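Local structure of hypothetical protein BACOVA_04980 (Bacteroides ovatus, 3UFI) at residues Glu23-Asn26 and Thr31-Val34; Ala140-Val145 and Val151-Ser156; Tyr264-Thr267 and Ala272-Ile275; Ser207-Asp212 and Ile225-Gln230; Gly109-Thr114 and Phe190-Gly195. The protein probably serves as a fimbrillin-like pilus subunit with a role in cell adhesion. One frame throughout, in Å; residues are numbered along the deposited sequence.

Overall arrangement
Contacts 1 and 2 belong to the same mixed sheet, where strands 16-25 and 150-156 are neighbours. Contact 1, at the surface, is a hairpin end held by backbone bonds; contact 2 is buried and joins its strands through apolar side chains and two waters. Contact 3, another hairpin, lies across the chain's centre from contact 2, about 41 Å away between centres, and adds a water among its threonines. Contacts 4 and 5 are looser: mostly loop segments meeting through largely apolar side chains, without direct hydrogen bonds, 4 buried and 5 partly so. They touch where the F228 ring reaches the backbone of F190.

Contact 1 of 5, residues Glu23-Asn26 and Thr31-Val34; sequences EVVN and TRAV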
# COMPACT_ATOMS: atom_id res chain seq x y z
N GLU A 23 -5.39 -9.28 -2.68
CA GLU A 23 -4.36 -9.74 -1.76
C GLU A 23 -4.56 -11.18 -1.39
O GLU A 23 -5.63 -11.76 -1.61
CB GLU A 23 -4.29 -8.86 -0.50
CG GLU A 23 -5.61 -8.68 0.23
CD GLU A 23 -5.50 -7.74 1.41
OE1 GLU A 23 -4.88 -6.65 1.27
OE2 GLU A 23 -6.02 -8.09 2.49
N VAL A 24 -3.51 -11.77 -0.82
CA VAL A 24 -3.53 -13.15 -0.36
C VAL A 24 -4.38 -13.23 0.90
O VAL A 24 -4.18 -12.49 1.87
CB VAL A 24 -2.11 -13.74 -0.12
CG1 VAL A 24 -2.18 -15.18 0.39
CG2 VAL A 24 -1.27 -13.66 -1.40
N VAL A 25 -5.36 -14.11 0.84
CA VAL A 25 -6.23 -14.45 1.96
C VAL A 25 -5.59 -15.71 2.56
O VAL A 25 -5.53 -16.76 1.91
CB VAL A 25 -7.68 -14.67 1.48
CG1 VAL A 25 -8.62 -14.80 2.67
CG2 VAL A 25 -8.13 -13.53 0.56
N ASN A 26 -4.99 -15.56 3.76
CA ASN A 26 -4.22 -16.62 4.41
C ASN A 26 -5.06 -17.87 4.74
O ASN A 26 -4.56 -18.99 4.54
CB ASN A 26 -3.52 -16.08 5.67
CG ASN A 26 -2.64 -14.88 5.40
OD1 ASN A 26 -1.69 -14.94 4.62
ND2 ASN A 26 -2.96 -13.75 6.04
N THR A 31 -4.73 -15.67 -3.84
CA THR A 31 -4.85 -14.25 -4.15
C THR A 31 -6.29 -14.00 -4.64
O THR A 31 -6.72 -14.60 -5.63
CB THR A 31 -3.81 -13.80 -5.16
OG1 THR A 31 -2.54 -14.26 -4.72
CG2 THR A 31 -3.79 -12.29 -5.34
N ARG A 32 -7.02 -13.16 -3.91
CA ARG A 32 -8.42 -12.87 -4.19
C ARG A 32 -8.73 -11.38 -4.13
O ARG A 32 -7.98 -10.63 -3.49
CB ARG A 32 -9.30 -13.57 -3.13
CG ARG A 32 -9.14 -15.10 -3.05
CD ARG A 32 -10.07 -15.69 -2.00
NE ARG A 32 -11.47 -15.40 -2.33
CZ ARG A 32 -12.23 -16.14 -3.12
NH1 ARG A 32 -11.77 -17.27 -3.64
NH2 ARG A 32 -13.48 -15.77 -3.39
N ALA A 33 -9.85 -10.97 -4.75
CA ALA A 33 -10.42 -9.63 -4.62
C ALA A 33 -11.23 -9.75 -3.35
O ALA A 33 -12.10 -10.63 -3.27
CB ALA A 33 -11.27 -9.27 -5.83
N VAL A 34 -10.92 -8.96 -2.33
CA VAL A 34 -11.62 -9.08 -1.07
C VAL A 34 -12.02 -7.70 -0.54
O VAL A 34 -11.23 -6.74 -0.53
CB VAL A 34 -10.82 -9.94 -0.04
CG1 VAL A 34 -9.52 -9.26 0.43
CG2 VAL A 34 -11.70 -10.36 1.13
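E23 and R32 face each other as a hydrogen-bonded antiparallel pair at the end of the hairpin of strands 16-25 and 30-34. E23 N gives a bond of 3.0 Å to R32 O, and R32 N returns one of 3.0 Å to E23 O; the second is nearly straight at hydrogen (177°), although its donor stands above the carbonyl plane. On the same face, E23 has CG wedged between its backbone N and carbonyl carbon (chi1 53°), and from there CG meets V34 CG1 at 4.0 Å in the conformer modelled here. The rest of the chain runs extended and carries OE1 to the imidazole of H157. The next pair, V24 with T31, is non-hydrogen-bonded and points to the opposite face, where V24 CG2 lies 3.6 Å from T31 OG1, a hydroxyl whose hydrogen bond goes to D282. V25 turns its CG2 against the aliphatic stem of R32, 3.9 Å from R32 CD, while the arginine chain bends at chi3 to take its guanidinium onward. Over these short segments the strand directions differ by 100°, and just two residue pairs are in register. The contact thus rests on two backbone bonds and thin aliphatic packing, with its acidic and hydroxyl groups spent on H157 and D282 outside the hairpin.

Contact 2 of 5, residues Ala140-Val145 and Val151-Ser156; sequences AQATGV and VTFDFS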
# COMPACT_ATOMS: atom_id res chain seq x y z
N ALA A 140 -6.95 2.03 -7.97
CA ALA A 140 -7.97 1.34 -8.77
C ALA A 140 -8.42 2.22 -9.90
O ALA A 140 -8.39 3.44 -9.79
CB ALA A 140 -9.17 0.96 -7.90
N GLN A 141 -8.79 1.63 -11.00
CA GLN A 141 -9.39 2.36 -12.11
C GLN A 141 -10.57 1.54 -12.60
O GLN A 141 -10.42 0.34 -12.85
CB GLN A 141 -8.40 2.70 -13.23
CG GLN A 141 -9.12 3.41 -14.38
CD GLN A 141 -8.22 3.80 -15.50
OE1 GLN A 141 -7.96 3.02 -16.43
NE2 GLN A 141 -7.76 5.04 -15.46
N ALA A 142 -11.74 2.17 -12.66
CA ALA A 142 -12.98 1.55 -13.13
C ALA A 142 -13.43 2.20 -14.43
O ALA A 142 -13.57 3.42 -14.51
CB ALA A 142 -14.07 1.69 -12.07
N THR A 143 -13.62 1.38 -15.48
CA THR A 143 -14.10 1.86 -16.78
C THR A 143 -15.57 1.41 -16.94
O THR A 143 -16.01 0.51 -16.23
CB THR A 143 -13.22 1.33 -17.91
OG1 THR A 143 -13.26 -0.10 -17.89
CG2 THR A 143 -11.78 1.82 -17.81
N GLY A 144 -16.31 2.07 -17.82
CA GLY A 144 -17.71 1.75 -18.08
C GLY A 144 -18.63 2.05 -16.91
O GLY A 144 -19.67 1.41 -16.76
N VAL A 145 -18.25 3.03 -16.07
CA VAL A 145 -19.01 3.47 -14.91
C VAL A 145 -20.23 4.23 -15.44
O VAL A 145 -20.11 5.01 -16.39
CB VAL A 145 -18.15 4.32 -13.94
CG1 VAL A 145 -18.96 4.90 -12.78
CG2 VAL A 145 -16.96 3.51 -13.42
N VAL A 151 -20.75 1.26 -8.17
CA VAL A 151 -19.47 0.95 -8.83
C VAL A 151 -18.56 0.33 -7.77
O VAL A 151 -18.49 0.84 -6.65
CB VAL A 151 -18.79 2.17 -9.55
CG1 VAL A 151 -18.72 3.40 -8.66
CG2 VAL A 151 -17.39 1.81 -10.08
N THR A 152 -17.87 -0.76 -8.13
CA THR A 152 -16.89 -1.39 -7.26
C THR A 152 -15.50 -1.20 -7.83
O THR A 152 -15.21 -1.68 -8.93
CB THR A 152 -17.16 -2.88 -7.04
OG1 THR A 152 -18.47 -3.02 -6.53
CG2 THR A 152 -16.14 -3.52 -6.03
N PHE A 153 -14.62 -0.54 -7.08
CA PHE A 153 -13.24 -0.42 -7.49
C PHE A 153 -12.46 -1.66 -7.08
O PHE A 153 -12.66 -2.18 -5.98
CB PHE A 153 -12.58 0.81 -6.82
CG PHE A 153 -13.08 2.14 -7.32
CD1 PHE A 153 -12.66 2.64 -8.55
CD2 PHE A 153 -13.95 2.90 -6.55
CE1 PHE A 153 -13.13 3.88 -9.01
CE2 PHE A 153 -14.39 4.15 -7.00
CZ PHE A 153 -13.98 4.62 -8.23
N ASP A 154 -11.57 -2.13 -7.97
CA ASP A 154 -10.68 -3.25 -7.65
C ASP A 154 -9.29 -2.68 -7.38
O ASP A 154 -8.55 -2.38 -8.32
CB ASP A 154 -10.65 -4.33 -8.74
CG ASP A 154 -9.87 -5.56 -8.30
OD1 ASP A 154 -9.88 -5.87 -7.09
OD2 ASP A 154 -9.24 -6.21 -9.17
N PHE A 155 -8.95 -2.47 -6.11
CA PHE A 155 -7.68 -1.89 -5.70
C PHE A 155 -6.56 -2.92 -5.67
O PHE A 155 -6.77 -4.07 -5.30
CB PHE A 155 -7.79 -1.24 -4.31
CG PHE A 155 -8.68 -0.02 -4.21
CD1 PHE A 155 -10.03 -0.15 -3.89
CD2 PHE A 155 -8.14 1.26 -4.31
CE1 PHE A 155 -10.84 0.98 -3.70
CE2 PHE A 155 -8.95 2.39 -4.14
CZ PHE A 155 -10.29 2.24 -3.84
N SER A 156 -5.37 -2.48 -6.05
CA SER A 156 -4.14 -3.29 -5.95
C SER A 156 -3.16 -2.57 -5.07
O SER A 156 -3.07 -1.36 -5.15
CB SER A 156 -3.51 -3.50 -7.32
OG SER A 156 -4.26 -4.45 -8.06
O HOH W 1 -11.69 -0.88 -10.48
O HOH W 2 -8.57 -1.39 -10.99
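Strands 138-146 and 150-156 face each other within the curled mixed sheet of this fimbrillin-like protein, each hydrogen-bonded to a different neighbour and joined to the other by side chains and water. A140 has the largest share of the contact. Its CB sits over one face of the F155 ring, offset toward the rim, in a CH-pi contact 3.9 Å from the ring centroid and 18° off the normal. The same methyl comes within 3.6 Å of F153 CB and 3.4 Å of D154 O. F155 has CG beside its own backbone N (chi1 -66°), and this brings the ring back to A140 although its CB points away from that strand. Two residues on, A142 CB lies 3.9 Å from F153 CE1, approaching the ring obliquely, and also touches V151 CG2. That V151 methyl meets V145 CG2 at 3.8 Å, beyond the corner at G144. Two waters stand in for direct backbone pairing. One accepts from D154 N at 2.8 Å and gives a weak bond to Q141 O; the other accepts from Q141 N and donates to D154 O, also at 2.8 Å. Strand 95-102 pairs antiparallel with 138-146, and opposite its F96 residues G144 and V145 form a G1 bulge; strand 16-25 runs parallel beside 150-156, V46 and I44 of strand 43-51 meet F153 and F155, and W38 stacks edge-to-face with F155.

Contact 3 of 5, residues Tyr264-Thr267 and Ala272-Ile275; sequences YNVT and AMTI
Y264 and I275 pass each other at a slant: I275 CG2 comes obliquely to the tyrosine ring, 3.7 Å from Y264 CD2, and also rests near its CB. I275 sets CG2 anti to its backbone N, with CG1 taking the place beside that N (chi1 -45°), which turns CG2, not CG1, to the ring. The phenol's far end is fixed by P252 O and the amide of Q254, both bonded to Y264 OH. On the same apolar side, V266 CG1 packs against selenomethionine M273, 3.8 Å from M273 SE, where the M273 chain bends at chi3. These residues belong to a short antiparallel hairpin, strands 266-268 and 273-275, in which V266 and I275 form a non-hydrogen-bonded pair and T267 and T274 a hydrogen-bonded one. T267 N to T274 O and T274 N to T267 O are both 2.9 Å. The two threonines share the opposite face, with T267 CB 3.8 Å from T274 OG1. A water holds this face together: it donates to N265 O at 2.8 Å and to T274 OG1 at 2.9 Å, and binds T267 OG1 as well. T274 OG1 lies between its own N and carbonyl carbon (chi1 69°) and also bonds E269 OE2. V240 and Y247 pack on M273 from the neighbouring strands 237-242 and 245-250, while L238 touches both V266 and I275.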
# COMPACT_ATOMS: atom_id res chain seq x y z
N TYR A 264 12.59 -13.29 2.95
CA TYR A 264 13.97 -13.69 3.21
C TYR A 264 14.00 -14.52 4.46
O TYR A 264 13.41 -14.12 5.47
CB TYR A 264 14.90 -12.46 3.36
CG TYR A 264 15.18 -11.75 2.07
CD1 TYR A 264 14.28 -10.82 1.55
CD2 TYR A 264 16.34 -12.01 1.34
CE1 TYR A 264 14.53 -10.15 0.35
CE2 TYR A 264 16.60 -11.36 0.13
CZ TYR A 264 15.70 -10.42 -0.35
OH TYR A 264 15.94 -9.77 -1.54
N ASN A 265 14.68 -15.67 4.39
CA ASN A 265 14.85 -16.52 5.58
C ASN A 265 16.10 -16.08 6.28
O ASN A 265 17.19 -16.26 5.73
CB ASN A 265 14.93 -18.02 5.23
CG ASN A 265 13.77 -18.51 4.41
OD1 ASN A 265 13.91 -18.89 3.24
ND2 ASN A 265 12.60 -18.48 4.98
N VAL A 266 15.96 -15.44 7.44
CA VAL A 266 17.09 -14.99 8.25
C VAL A 266 17.25 -15.99 9.40
O VAL A 266 16.39 -16.07 10.28
CB VAL A 266 16.88 -13.54 8.73
CG1 VAL A 266 18.08 -13.05 9.53
CG2 VAL A 266 16.60 -12.61 7.55
N THR A 267 18.32 -16.79 9.37
CA THR A 267 18.52 -17.86 10.35
C THR A 267 19.76 -17.65 11.20
O THR A 267 20.85 -17.45 10.68
CB THR A 267 18.57 -19.23 9.63
OG1 THR A 267 17.52 -19.29 8.66
CG2 THR A 267 18.42 -20.43 10.58
N ALA A 272 26.62 -18.25 13.14
CA ALA A 272 26.33 -17.42 11.97
C ALA A 272 24.88 -17.03 11.80
O ALA A 272 23.97 -17.76 12.17
CB ALA A 272 26.80 -18.13 10.70
N MSE A 273 24.69 -15.84 11.24
CA MSE A 273 23.40 -15.37 10.78
C MSE A 273 23.45 -15.53 9.25
O MSE A 273 24.34 -14.97 8.62
CB MSE A 273 23.09 -13.93 11.20
CG MSE A 273 21.72 -13.48 10.69
SE MSE A 273 21.31 -11.58 10.94
CE MSE A 273 22.60 -10.78 9.64
N THR A 274 22.56 -16.34 8.68
CA THR A 274 22.54 -16.54 7.23
C THR A 274 21.26 -15.95 6.67
O THR A 274 20.26 -15.85 7.40
CB THR A 274 22.67 -18.02 6.87
OG1 THR A 274 21.48 -18.70 7.27
CG2 THR A 274 23.93 -18.68 7.48
N ILE A 275 21.30 -15.54 5.38
CA ILE A 275 20.16 -14.98 4.67
C ILE A 275 19.98 -15.69 3.34
O ILE A 275 20.92 -15.73 2.53
CB ILE A 275 20.27 -13.43 4.43
CG1 ILE A 275 20.75 -12.66 5.68
CG2 ILE A 275 18.94 -12.86 3.86
CD1 ILE A 275 21.23 -11.22 5.37
O HOH W 3 18.79 -18.54 6.26

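Contact 4 of 5, residues Ser207-Asp212 and Ile225-Gln230; sequences SELSMD and IILFPQ
Q230 NE2 is gripped by two carbonyls, F228 O at 3.0 Å and Q185 O. The first bond is nearly straight (172°), and F228 O lies in the amide plane of Q230; the side chain folds back over P229 to reach it. The contact with residues 207-212 lies nearer the start of that segment and is wholly apolar. I225 is its hub and divides its two branches between two partners. Its CG1 takes the methyl end of selenomethionine M211, with M211 CE at 3.6 Å from I225 CG1, and M211 CE also touches I225 CD1. The bend of M211 at chi3 (-68°) turns that methyl against the isoleucine. I225 CG2 instead meets L209, 4.0 Å from L209 CD1, where the two side chains slide past each other in opposite directions. L227 adds a looser touch, its CD2 lying 4.5 Å from L209 CD1. Both segments lie in the long connection from strand 197-198 to strand 230-231, which Q230 begins. Backbone bonds tie L209 to L181 and M211 to V179 on one side, and I225 to I162 and L227 to T160 on the other; the four buried side chains meet between these two sets of paired chains.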
# COMPACT_ATOMS: atom_id res chain seq x y z
N SER A 207 21.97 5.18 3.20
CA SER A 207 20.61 5.20 3.79
C SER A 207 20.50 4.10 4.85
O SER A 207 21.22 3.10 4.80
CB SER A 207 19.55 5.01 2.72
OG SER A 207 19.47 3.64 2.37
N GLU A 208 19.63 4.29 5.83
CA GLU A 208 19.46 3.32 6.89
C GLU A 208 18.03 3.29 7.36
O GLU A 208 17.48 4.33 7.70
CB GLU A 208 20.40 3.66 8.06
CG GLU A 208 20.53 2.57 9.11
CD GLU A 208 21.39 3.00 10.29
OE1 GLU A 208 22.63 3.07 10.12
OE2 GLU A 208 20.82 3.31 11.36
N LEU A 209 17.42 2.11 7.38
CA LEU A 209 16.09 1.89 7.93
C LEU A 209 16.29 0.97 9.14
O LEU A 209 17.03 -0.01 9.04
CB LEU A 209 15.13 1.30 6.86
CG LEU A 209 13.71 0.97 7.31
CD1 LEU A 209 12.70 1.31 6.23
CD2 LEU A 209 13.58 -0.51 7.72
N SER A 210 15.70 1.31 10.28
CA SER A 210 15.86 0.48 11.48
C SER A 210 14.54 0.27 12.18
O SER A 210 13.66 1.13 12.12
CB SER A 210 16.90 1.05 12.44
OG SER A 210 16.52 2.30 12.99
N MSE A 211 14.38 -0.90 12.80
CA MSE A 211 13.14 -1.26 13.51
C MSE A 211 13.43 -2.10 14.72
O MSE A 211 14.29 -2.97 14.64
CB MSE A 211 12.20 -2.11 12.61
CG MSE A 211 11.77 -1.51 11.30
SE MSE A 211 10.90 -2.90 10.23
CE MSE A 211 12.51 -4.04 9.88
N ASP A 212 12.63 -1.95 15.76
CA ASP A 212 12.69 -2.83 16.92
C ASP A 212 11.71 -3.96 16.68
O ASP A 212 10.56 -3.69 16.36
CB ASP A 212 12.37 -2.06 18.21
CG ASP A 212 13.43 -1.04 18.56
OD1 ASP A 212 14.59 -1.43 18.72
OD2 ASP A 212 13.09 0.15 18.67
N ILE A 225 8.53 -4.97 5.73
CA ILE A 225 8.90 -3.61 5.37
C ILE A 225 8.22 -3.24 4.07
O ILE A 225 8.50 -3.85 3.04
CB ILE A 225 10.46 -3.42 5.27
CG1 ILE A 225 11.20 -3.87 6.54
CG2 ILE A 225 10.85 -1.99 4.92
CD1 ILE A 225 12.06 -5.03 6.35
N ILE A 226 7.33 -2.24 4.11
CA ILE A 226 6.72 -1.71 2.89
C ILE A 226 7.67 -0.61 2.36
O ILE A 226 8.07 0.27 3.11
CB ILE A 226 5.26 -1.22 3.10
CG1 ILE A 226 4.32 -2.40 3.33
CG2 ILE A 226 4.80 -0.35 1.90
CD1 ILE A 226 2.81 -2.00 3.55
N LEU A 227 8.03 -0.69 1.08
CA LEU A 227 8.95 0.23 0.41
C LEU A 227 8.42 0.65 -0.91
O LEU A 227 7.55 -0.03 -1.45
CB LEU A 227 10.30 -0.51 0.12
CG LEU A 227 11.24 -0.88 1.25
CD1 LEU A 227 12.38 -1.68 0.72
CD2 LEU A 227 11.80 0.37 1.93
N PHE A 228 9.03 1.67 -1.53
CA PHE A 228 8.71 2.00 -2.90
C PHE A 228 9.35 0.96 -3.81
O PHE A 228 10.48 0.53 -3.55
CB PHE A 228 9.15 3.43 -3.27
CG PHE A 228 8.22 4.48 -2.71
CD1 PHE A 228 7.01 4.76 -3.33
CD2 PHE A 228 8.57 5.21 -1.57
CE1 PHE A 228 6.13 5.71 -2.80
CE2 PHE A 228 7.70 6.17 -1.05
CZ PHE A 228 6.49 6.43 -1.66
N PRO A 229 8.62 0.51 -4.86
CA PRO A 229 9.21 -0.47 -5.79
C PRO A 229 10.54 0.02 -6.35
O PRO A 229 10.69 1.20 -6.67
CB PRO A 229 8.13 -0.58 -6.89
CG PRO A 229 6.86 -0.27 -6.18
CD PRO A 229 7.24 0.87 -5.27
N GLN A 230 11.52 -0.88 -6.44
CA GLN A 230 12.89 -0.55 -6.86
C GLN A 230 13.72 -1.77 -7.15
O GLN A 230 13.51 -2.84 -6.57
CB GLN A 230 13.61 0.24 -5.72
CG GLN A 230 13.80 -0.56 -4.41
CD GLN A 230 14.24 0.29 -3.26
OE1 GLN A 230 15.43 0.41 -2.99
NE2 GLN A 230 13.30 0.95 -2.58

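Contact 5 of 5, residues Gly109-Thr114 and Phe190-Gly195; sequences GTLPGT and FNVTTG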
# COMPACT_ATOMS: atom_id res chain seq x y z
N GLY A 109 -11.71 18.29 -4.91
CA GLY A 109 -11.64 19.10 -6.13
C GLY A 109 -10.24 19.36 -6.64
O GLY A 109 -10.08 19.99 -7.69
N THR A 110 -9.22 18.87 -5.92
CA THR A 110 -7.80 19.05 -6.28
C THR A 110 -7.00 17.80 -6.06
O THR A 110 -7.11 17.19 -4.98
CB THR A 110 -7.11 20.16 -5.45
OG1 THR A 110 -8.01 21.18 -5.11
CG2 THR A 110 -5.88 20.72 -6.14
N LEU A 111 -6.06 17.50 -6.98
CA LEU A 111 -5.19 16.33 -6.84
C LEU A 111 -4.19 16.55 -5.70
O LEU A 111 -3.67 17.66 -5.55
CB LEU A 111 -4.46 16.00 -8.16
CG LEU A 111 -5.29 15.43 -9.33
CD1 LEU A 111 -4.47 15.36 -10.58
CD2 LEU A 111 -5.86 14.05 -9.03
N PRO A 112 -3.94 15.53 -4.84
CA PRO A 112 -2.99 15.72 -3.72
C PRO A 112 -1.54 15.83 -4.20
O PRO A 112 -1.27 15.61 -5.38
CB PRO A 112 -3.21 14.47 -2.87
CG PRO A 112 -3.64 13.42 -3.85
CD PRO A 112 -4.48 14.15 -4.86
N GLY A 113 -0.62 16.16 -3.29
CA GLY A 113 0.80 16.28 -3.60
C GLY A 113 1.08 17.27 -4.71
O GLY A 113 0.46 18.34 -4.75
N THR A 114 2.00 16.93 -5.63
CA THR A 114 2.34 17.81 -6.75
C THR A 114 1.67 17.24 -7.98
O THR A 114 2.18 16.29 -8.57
CB THR A 114 3.88 17.98 -6.90
OG1 THR A 114 4.42 18.37 -5.64
CG2 THR A 114 4.26 19.01 -7.95
N PHE A 190 4.14 8.23 -5.19
CA PHE A 190 2.96 7.52 -5.64
C PHE A 190 2.12 8.48 -6.45
O PHE A 190 1.81 9.58 -5.99
CB PHE A 190 2.18 6.92 -4.47
CG PHE A 190 0.81 6.37 -4.83
CD1 PHE A 190 0.68 5.22 -5.61
CD2 PHE A 190 -0.34 6.97 -4.34
CE1 PHE A 190 -0.58 4.69 -5.89
CE2 PHE A 190 -1.60 6.43 -4.63
CZ PHE A 190 -1.71 5.28 -5.39
N ASN A 191 1.77 8.08 -7.67
CA ASN A 191 0.98 8.88 -8.58
C ASN A 191 -0.48 8.41 -8.50
O ASN A 191 -0.76 7.27 -8.84
CB ASN A 191 1.58 8.76 -9.99
CG ASN A 191 0.99 9.70 -10.99
OD1 ASN A 191 -0.20 9.94 -11.03
ND2 ASN A 191 1.82 10.23 -11.85
N VAL A 192 -1.41 9.27 -8.01
CA VAL A 192 -2.82 8.86 -7.82
C VAL A 192 -3.60 8.82 -9.16
O VAL A 192 -4.71 8.30 -9.20
CB VAL A 192 -3.57 9.73 -6.77
CG1 VAL A 192 -2.77 9.83 -5.47
CG2 VAL A 192 -3.92 11.12 -7.31
N THR A 193 -3.04 9.39 -10.21
CA THR A 193 -3.64 9.42 -11.53
C THR A 193 -3.36 8.12 -12.28
O THR A 193 -4.24 7.62 -12.95
CB THR A 193 -3.11 10.66 -12.28
OG1 THR A 193 -3.58 11.81 -11.58
CG2 THR A 193 -3.59 10.74 -13.74
N THR A 194 -2.13 7.59 -12.17
CA THR A 194 -1.70 6.39 -12.89
C THR A 194 -1.53 5.17 -11.98
O THR A 194 -1.46 4.05 -12.46
CB THR A 194 -0.39 6.66 -13.63
OG1 THR A 194 0.66 6.87 -12.69
CG2 THR A 194 -0.47 7.86 -14.57
N GLY A 195 -1.42 5.40 -10.67
CA GLY A 195 -1.18 4.31 -9.74
C GLY A 195 0.27 3.89 -9.67
O GLY A 195 0.59 2.97 -8.93
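V192, L111 and P112 bury the most surface here, and V192 faces the other two, which are consecutive in the chain. With CG1 anti to the carbonyl carbon (chi1 -51°), V192 CG2 falls between the backbone N and that carbon, and this methyl meets both partners, at 3.9 Å from L111 CD2 and 3.9 Å from P112 CD. The leucine and valine slide past each other in opposite directions, while the other valine branch, V192 CG1, meets P112 CG at 4.0 Å. The second leucine methyl reaches further along the chain: L111 CD1 lies 3.8 Å from T193 OG1, the two side chains crossing at about a right angle. V192 is presented by a turn that N191 organises. N191 OD1 accepts T193 N at 3.0 Å in its carbonyl plane, an Asx turn, and also takes T194 N at 3.2 Å from above that plane; G195 N bonds N191 O. These bonds fix the backbone just where V192 and T193 project. The contact sits at the end of strand 189-191, the middle strand of a small antiparallel sheet. I118 of the adjoining strand 117-118 touches both V192 and P112, and Y101 of strand 95-102 packs on the same pair, while I64 meets L111 from a loop.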